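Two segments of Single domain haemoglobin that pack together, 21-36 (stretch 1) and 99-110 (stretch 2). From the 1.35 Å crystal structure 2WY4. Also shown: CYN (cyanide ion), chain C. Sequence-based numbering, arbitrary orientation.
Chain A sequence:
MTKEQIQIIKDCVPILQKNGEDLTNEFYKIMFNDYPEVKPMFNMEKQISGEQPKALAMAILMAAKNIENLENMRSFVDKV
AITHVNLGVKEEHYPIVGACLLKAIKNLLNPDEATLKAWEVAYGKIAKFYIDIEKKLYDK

Stretch 1 (21-36) EDLTNEFYKIMFNDYP
Stretch 2, residues 99-110: ACLLKAIKNLLN

Two helices, 21-34 and 99-109, cross with their axes 8.4 Å apart at closest approach and their N-to-C directions 128° apart, so the helices run closer to antiparallel than to parallel. Register is set by Phe27 CA, 5.2 Å from Ala104 CA, and Met31 CA, 5.7 Å from Cys100 CA. Both continue earlier helix, the first with a kink where Glu21 N and Asp22 N lack bonds to the preceding turn; their bodies keep i to i+4 backbone hydrogen bonds. Tyr35 (phi/psi -132/61) and Asn110 (42/56) are the first residues to leave helical geometry. Together the stretches bury 721 Å².

The closest CA pair falls at a small residue, Ala104, which points toward helix 21-34 and is a knob among Leu23, Glu26, Phe27 and Ile30; its CB lies 3.7 Å from Phe27 N, so the methyl meets backbone directly. Cys100, chi1 m, also points across, and its SG packs against carbon atoms: it lies 3.6 Å from Met31 CA, 3.8 Å from Ile30 CG2 and 3.8 Å from Tyr35 CE1. Tyr35 (chi1 m, chi2 91°) points toward helix 99-109, and the sulfur approaches its ring obliquely.

Ile30 is the reciprocal knob, seated among Cys100, Lys103, Ala104 and Asn107. Its chi1 m, chi2 t conformation carries CD1 to 3.7 Å from Ala104 N, while CG2 comes within 3.1 Å of Lys103 CE, a tight contact with the aliphatic part of the lysine.

Leu23 and Phe27 leave their helix sideways, yet chi1 t brings the end of each nearer the partner. Leu23 (chi2 p) places CD1 3.7 Å from Ala104 CB, 3.9 Å from Ile105 CG1 and 4.2 Å from Leu109 CD1. Phe27 (chi1 164°, chi2 83°) presents its ring edge to the backbone, CD1 lying 3.4 Å from Leu101 N, and packs the same atom 3.9 Å from Leu101 CB. Met31, t/t/p, instead leads its end away. At the end of the contact opposite Asp34 and Lys103, Leu108 (chi1 m, chi2 -146°) brings CD1 to 3.3 Å from Asp22 O.

Polar groups lie where the contact is more exposed. Glu26 (t, p, chi3 8°) lays CG 3.9 Å from Ala104 CB; Asn107 (chi1 m, chi2 -14°) donates from ND2 to Glu26 OE2 at 2.9 Å, 151° at the hydrogen. Lys103 (t, t, p, chi4 148°) reaches out so that NZ forms a salt bridge with OD2 of Asp34 (chi1 m, chi2 -4°, pointing toward) at 3.6 Å; a water also bridges them, donating to Asp34 OD1 (2.9 Å) and accepting from Lys103 NZ (2.8 Å).

Tyr28, chi1 m, points away from helix 99-109, and its OH donates to cyanide N at 2.5 Å.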

# COMPACT_ATOMS: atom_id res chain seq x y z
N GLU A 21 3.10 6.96 -8.82
CA GLU A 21 4.14 6.07 -9.29
C GLU A 21 5.49 6.47 -8.75
O GLU A 21 6.32 5.62 -8.49
CB GLU A 21 4.20 6.02 -10.84
CG GLU A 21 5.19 5.02 -11.39
CD GLU A 21 5.19 4.96 -12.91
OE1 GLU A 21 4.38 5.68 -13.54
OE2 GLU A 21 6.00 4.20 -13.46
N ASP A 22 5.71 7.77 -8.60
CA ASP A 22 6.96 8.22 -8.02
C ASP A 22 7.05 7.79 -6.54
O ASP A 22 8.10 7.36 -6.06
CB ASP A 22 7.05 9.72 -8.23
CG ASP A 22 6.88 10.07 -9.67
OD1 ASP A 22 7.59 9.46 -10.47
OD2 ASP A 22 6.05 10.89 -10.04
N LEU A 23 5.93 7.89 -5.83
CA LEU A 23 5.88 7.44 -4.44
C LEU A 23 6.18 5.94 -4.38
O LEU A 23 6.94 5.49 -3.53
CB LEU A 23 4.51 7.69 -3.86
CG LEU A 23 4.28 7.24 -2.44
CD1 LEU A 23 5.24 7.94 -1.50
CD2 LEU A 23 2.86 7.54 -2.03
N THR A 24 5.56 5.14 -5.26
CA THR A 24 5.78 3.73 -5.14
C THR A 24 7.15 3.31 -5.66
O THR A 24 7.71 2.34 -5.19
CB THR A 24 4.67 2.90 -5.74
OG1 THR A 24 4.52 3.25 -7.13
CG2 THR A 24 3.35 3.24 -5.07
N ASN A 25 7.70 4.03 -6.62
CA ASN A 25 9.09 3.77 -6.99
C ASN A 25 9.97 3.92 -5.76
O ASN A 25 10.83 3.10 -5.52
CB ASN A 25 9.56 4.73 -8.07
CG ASN A 25 9.16 4.32 -9.42
OD1 ASN A 25 8.85 3.17 -9.68
ND2 ASN A 25 9.19 5.29 -10.32
N GLU A 26 9.75 4.97 -4.97
CA GLU A 26 10.52 5.20 -3.74
C GLU A 26 10.26 4.11 -2.70
O GLU A 26 11.19 3.59 -2.11
CB GLU A 26 10.24 6.61 -3.20
CG GLU A 26 10.98 6.95 -1.90
CD GLU A 26 12.44 7.26 -2.10
OE1 GLU A 26 12.89 7.36 -3.24
OE2 GLU A 26 13.14 7.45 -1.07
N PHE A 27 9.01 3.70 -2.56
CA PHE A 27 8.66 2.59 -1.67
C PHE A 27 9.44 1.33 -2.04
O PHE A 27 10.04 0.70 -1.15
CB PHE A 27 7.16 2.31 -1.75
CG PHE A 27 6.73 0.99 -1.19
CD1 PHE A 27 6.53 0.82 0.17
CD2 PHE A 27 6.50 -0.07 -2.03
CE1 PHE A 27 6.11 -0.36 0.62
CE2 PHE A 27 6.07 -1.26 -1.57
CZ PHE A 27 5.92 -1.42 -0.21
N TYR A 28 9.46 0.92 -3.32
CA TYR A 28 10.18 -0.30 -3.66
C TYR A 28 11.68 -0.16 -3.50
O TYR A 28 12.34 -1.11 -3.15
CB TYR A 28 9.85 -0.77 -5.10
CG TYR A 28 8.44 -1.36 -5.18
CD1 TYR A 28 8.12 -2.50 -4.49
CD2 TYR A 28 7.45 -0.77 -5.94
CE1 TYR A 28 6.88 -3.03 -4.51
CE2 TYR A 28 6.19 -1.32 -5.98
CZ TYR A 28 5.89 -2.44 -5.24
OH TYR A 28 4.61 -2.96 -5.27
N LYS A 29 12.23 1.02 -3.77
CA LYS A 29 13.65 1.28 -3.51
C LYS A 29 13.97 1.03 -2.02
O LYS A 29 14.92 0.30 -1.67
CB LYS A 29 14.02 2.71 -3.89
CG LYS A 29 15.49 3.08 -3.66
CD LYS A 29 15.76 4.54 -4.00
CE LYS A 29 17.14 5.00 -3.51
NZ LYS A 29 17.65 6.24 -4.19
N ILE A 30 13.18 1.63 -1.15
CA ILE A 30 13.39 1.48 0.30
C ILE A 30 13.22 0.02 0.71
O ILE A 30 14.06 -0.53 1.40
CB ILE A 30 12.43 2.38 1.08
CG1 ILE A 30 12.81 3.85 0.91
CG2 ILE A 30 12.43 1.99 2.55
CD1 ILE A 30 11.71 4.81 1.24
N MET A 31 12.14 -0.60 0.29
CA MET A 31 11.88 -1.94 0.73
C MET A 31 12.91 -2.94 0.24
O MET A 31 13.36 -3.77 1.00
CB MET A 31 10.49 -2.41 0.39
CG MET A 31 10.15 -3.76 1.01
SD MET A 31 8.40 -4.18 0.92
CE MET A 31 8.18 -4.31 -0.85
N PHE A 32 13.31 -2.85 -1.03
CA PHE A 32 14.29 -3.79 -1.56
C PHE A 32 15.66 -3.56 -0.93
O PHE A 32 16.44 -4.50 -0.77
CB PHE A 32 14.35 -3.74 -3.08
CG PHE A 32 13.08 -4.20 -3.74
CD1 PHE A 32 12.15 -5.00 -3.05
CD2 PHE A 32 12.80 -3.83 -5.03
CE1 PHE A 32 10.98 -5.43 -3.67
CE2 PHE A 32 11.63 -4.27 -5.64
CZ PHE A 32 10.73 -5.03 -4.96
N ASN A 33 15.96 -2.33 -0.55
CA ASN A 33 17.23 -2.03 0.12
C ASN A 33 17.27 -2.49 1.55
O ASN A 33 18.31 -3.01 2.01
CB ASN A 33 17.47 -0.53 0.17
CG ASN A 33 18.81 -0.19 0.79
OD1 ASN A 33 19.84 -0.38 0.16
ND2 ASN A 33 18.81 0.21 2.06
N ASP A 34 16.18 -2.28 2.30
CA ASP A 34 16.14 -2.55 3.74
C ASP A 34 15.73 -3.98 4.03
O ASP A 34 16.10 -4.54 5.07
CB ASP A 34 15.14 -1.61 4.43
CG ASP A 34 15.63 -0.19 4.58
OD1 ASP A 34 16.79 0.11 4.22
OD2 ASP A 34 14.87 0.70 5.05
N TYR A 35 14.95 -4.55 3.11
CA TYR A 35 14.38 -5.90 3.27
C TYR A 35 14.61 -6.71 1.98
O TYR A 35 13.69 -7.21 1.33
CB TYR A 35 12.90 -5.82 3.64
CG TYR A 35 12.68 -5.04 4.92
CD1 TYR A 35 12.44 -3.67 4.89
CD2 TYR A 35 12.72 -5.66 6.15
CE1 TYR A 35 12.26 -2.93 6.05
CE2 TYR A 35 12.52 -4.91 7.34
CZ TYR A 35 12.28 -3.56 7.26
OH TYR A 35 12.09 -2.77 8.38
N PRO A 36 15.86 -6.90 1.63
CA PRO A 36 16.19 -7.56 0.36
C PRO A 36 15.59 -8.97 0.27
O PRO A 36 15.33 -9.45 -0.83
CB PRO A 36 17.72 -7.62 0.40
CG PRO A 36 18.07 -7.45 1.86
CD PRO A 36 17.07 -6.51 2.40
N ALA A 99 6.16 0.39 7.17
CA ALA A 99 7.32 1.19 7.51
C ALA A 99 7.94 1.80 6.24
O ALA A 99 8.28 2.98 6.22
CB ALA A 99 8.34 0.35 8.26
N CYS A 100 8.02 1.01 5.17
CA CYS A 100 8.64 1.50 3.96
C CYS A 100 7.73 2.51 3.25
O CYS A 100 8.21 3.50 2.71
CB CYS A 100 8.93 0.34 3.02
SG CYS A 100 10.16 -0.81 3.67
N LEU A 101 6.43 2.27 3.27
CA LEU A 101 5.51 3.21 2.66
C LEU A 101 5.50 4.55 3.39
O LEU A 101 5.55 5.62 2.78
CB LEU A 101 4.09 2.67 2.61
CG LEU A 101 3.05 3.58 1.97
CD1 LEU A 101 3.38 3.82 0.48
CD2 LEU A 101 1.67 2.99 2.14
N LEU A 102 5.45 4.52 4.72
CA LEU A 102 5.47 5.77 5.47
C LEU A 102 6.77 6.54 5.26
O LEU A 102 6.76 7.78 5.17
CB LEU A 102 5.18 5.54 6.97
CG LEU A 102 3.67 5.67 7.29
CD1 LEU A 102 3.22 7.12 7.30
CD2 LEU A 102 2.77 4.86 6.32
N LYS A 103 7.87 5.83 5.15
CA LYS A 103 9.13 6.48 4.86
C LYS A 103 9.13 7.12 3.47
O LYS A 103 9.61 8.22 3.29
CB LYS A 103 10.31 5.52 5.05
CG LYS A 103 11.61 6.18 4.75
CD LYS A 103 12.78 5.38 5.26
CE LYS A 103 13.31 4.39 4.26
NZ LYS A 103 14.79 4.22 4.45
N ALA A 104 8.58 6.41 2.49
CA ALA A 104 8.49 6.93 1.14
C ALA A 104 7.66 8.22 1.13
O ALA A 104 8.00 9.19 0.45
CB ALA A 104 7.84 5.88 0.20
N ILE A 105 6.58 8.21 1.91
CA ILE A 105 5.72 9.37 2.01
C ILE A 105 6.46 10.56 2.63
O ILE A 105 6.42 11.67 2.14
CB ILE A 105 4.43 9.02 2.80
CG1 ILE A 105 3.50 8.17 1.93
CG2 ILE A 105 3.68 10.29 3.24
CD1 ILE A 105 2.31 7.63 2.71
N LYS A 106 7.16 10.30 3.71
CA LYS A 106 7.97 11.33 4.34
C LYS A 106 9.00 11.88 3.36
O LYS A 106 9.17 13.07 3.26
CB LYS A 106 8.70 10.79 5.57
CG LYS A 106 8.77 11.76 6.73
CD LYS A 106 9.67 12.91 6.44
CE LYS A 106 10.07 13.60 7.73
NZ LYS A 106 10.32 12.58 8.81
N ASN A 107 9.66 11.00 2.61
CA ASN A 107 10.71 11.42 1.67
C ASN A 107 10.20 12.26 0.53
O ASN A 107 10.81 13.28 0.19
CB ASN A 107 11.47 10.23 1.07
CG ASN A 107 12.34 9.53 2.10
OD1 ASN A 107 12.60 10.05 3.20
ND2 ASN A 107 12.88 8.37 1.70
N LEU A 108 9.11 11.82 -0.09
CA LEU A 108 8.66 12.49 -1.30
C LEU A 108 7.62 13.56 -1.09
O LEU A 108 7.62 14.56 -1.81
CB LEU A 108 8.14 11.47 -2.34
CG LEU A 108 9.06 10.43 -2.96
CD1 LEU A 108 8.66 10.14 -4.38
CD2 LEU A 108 10.50 10.79 -2.90
N LEU A 109 6.67 13.36 -0.17
CA LEU A 109 5.61 14.34 0.04
C LEU A 109 5.99 15.39 1.06
O LEU A 109 5.40 16.45 1.10
CB LEU A 109 4.30 13.65 0.48
CG LEU A 109 3.37 13.17 -0.62
CD1 LEU A 109 4.01 11.98 -1.29
CD2 LEU A 109 2.02 12.79 -0.06
N ASN A 110 6.97 15.05 1.90
CA ASN A 110 7.41 15.93 2.99
C ASN A 110 6.21 16.57 3.68
O ASN A 110 6.09 17.79 3.78
CB ASN A 110 8.39 16.98 2.46
CG ASN A 110 9.28 17.56 3.54
OD1 ASN A 110 10.35 18.13 3.26
ND2 ASN A 110 8.85 17.44 4.79
C CYN C . 2.68 -5.06 -3.12
N CYN C . 3.46 -4.30 -3.48
O HOH W 1 16.44 2.64 2.80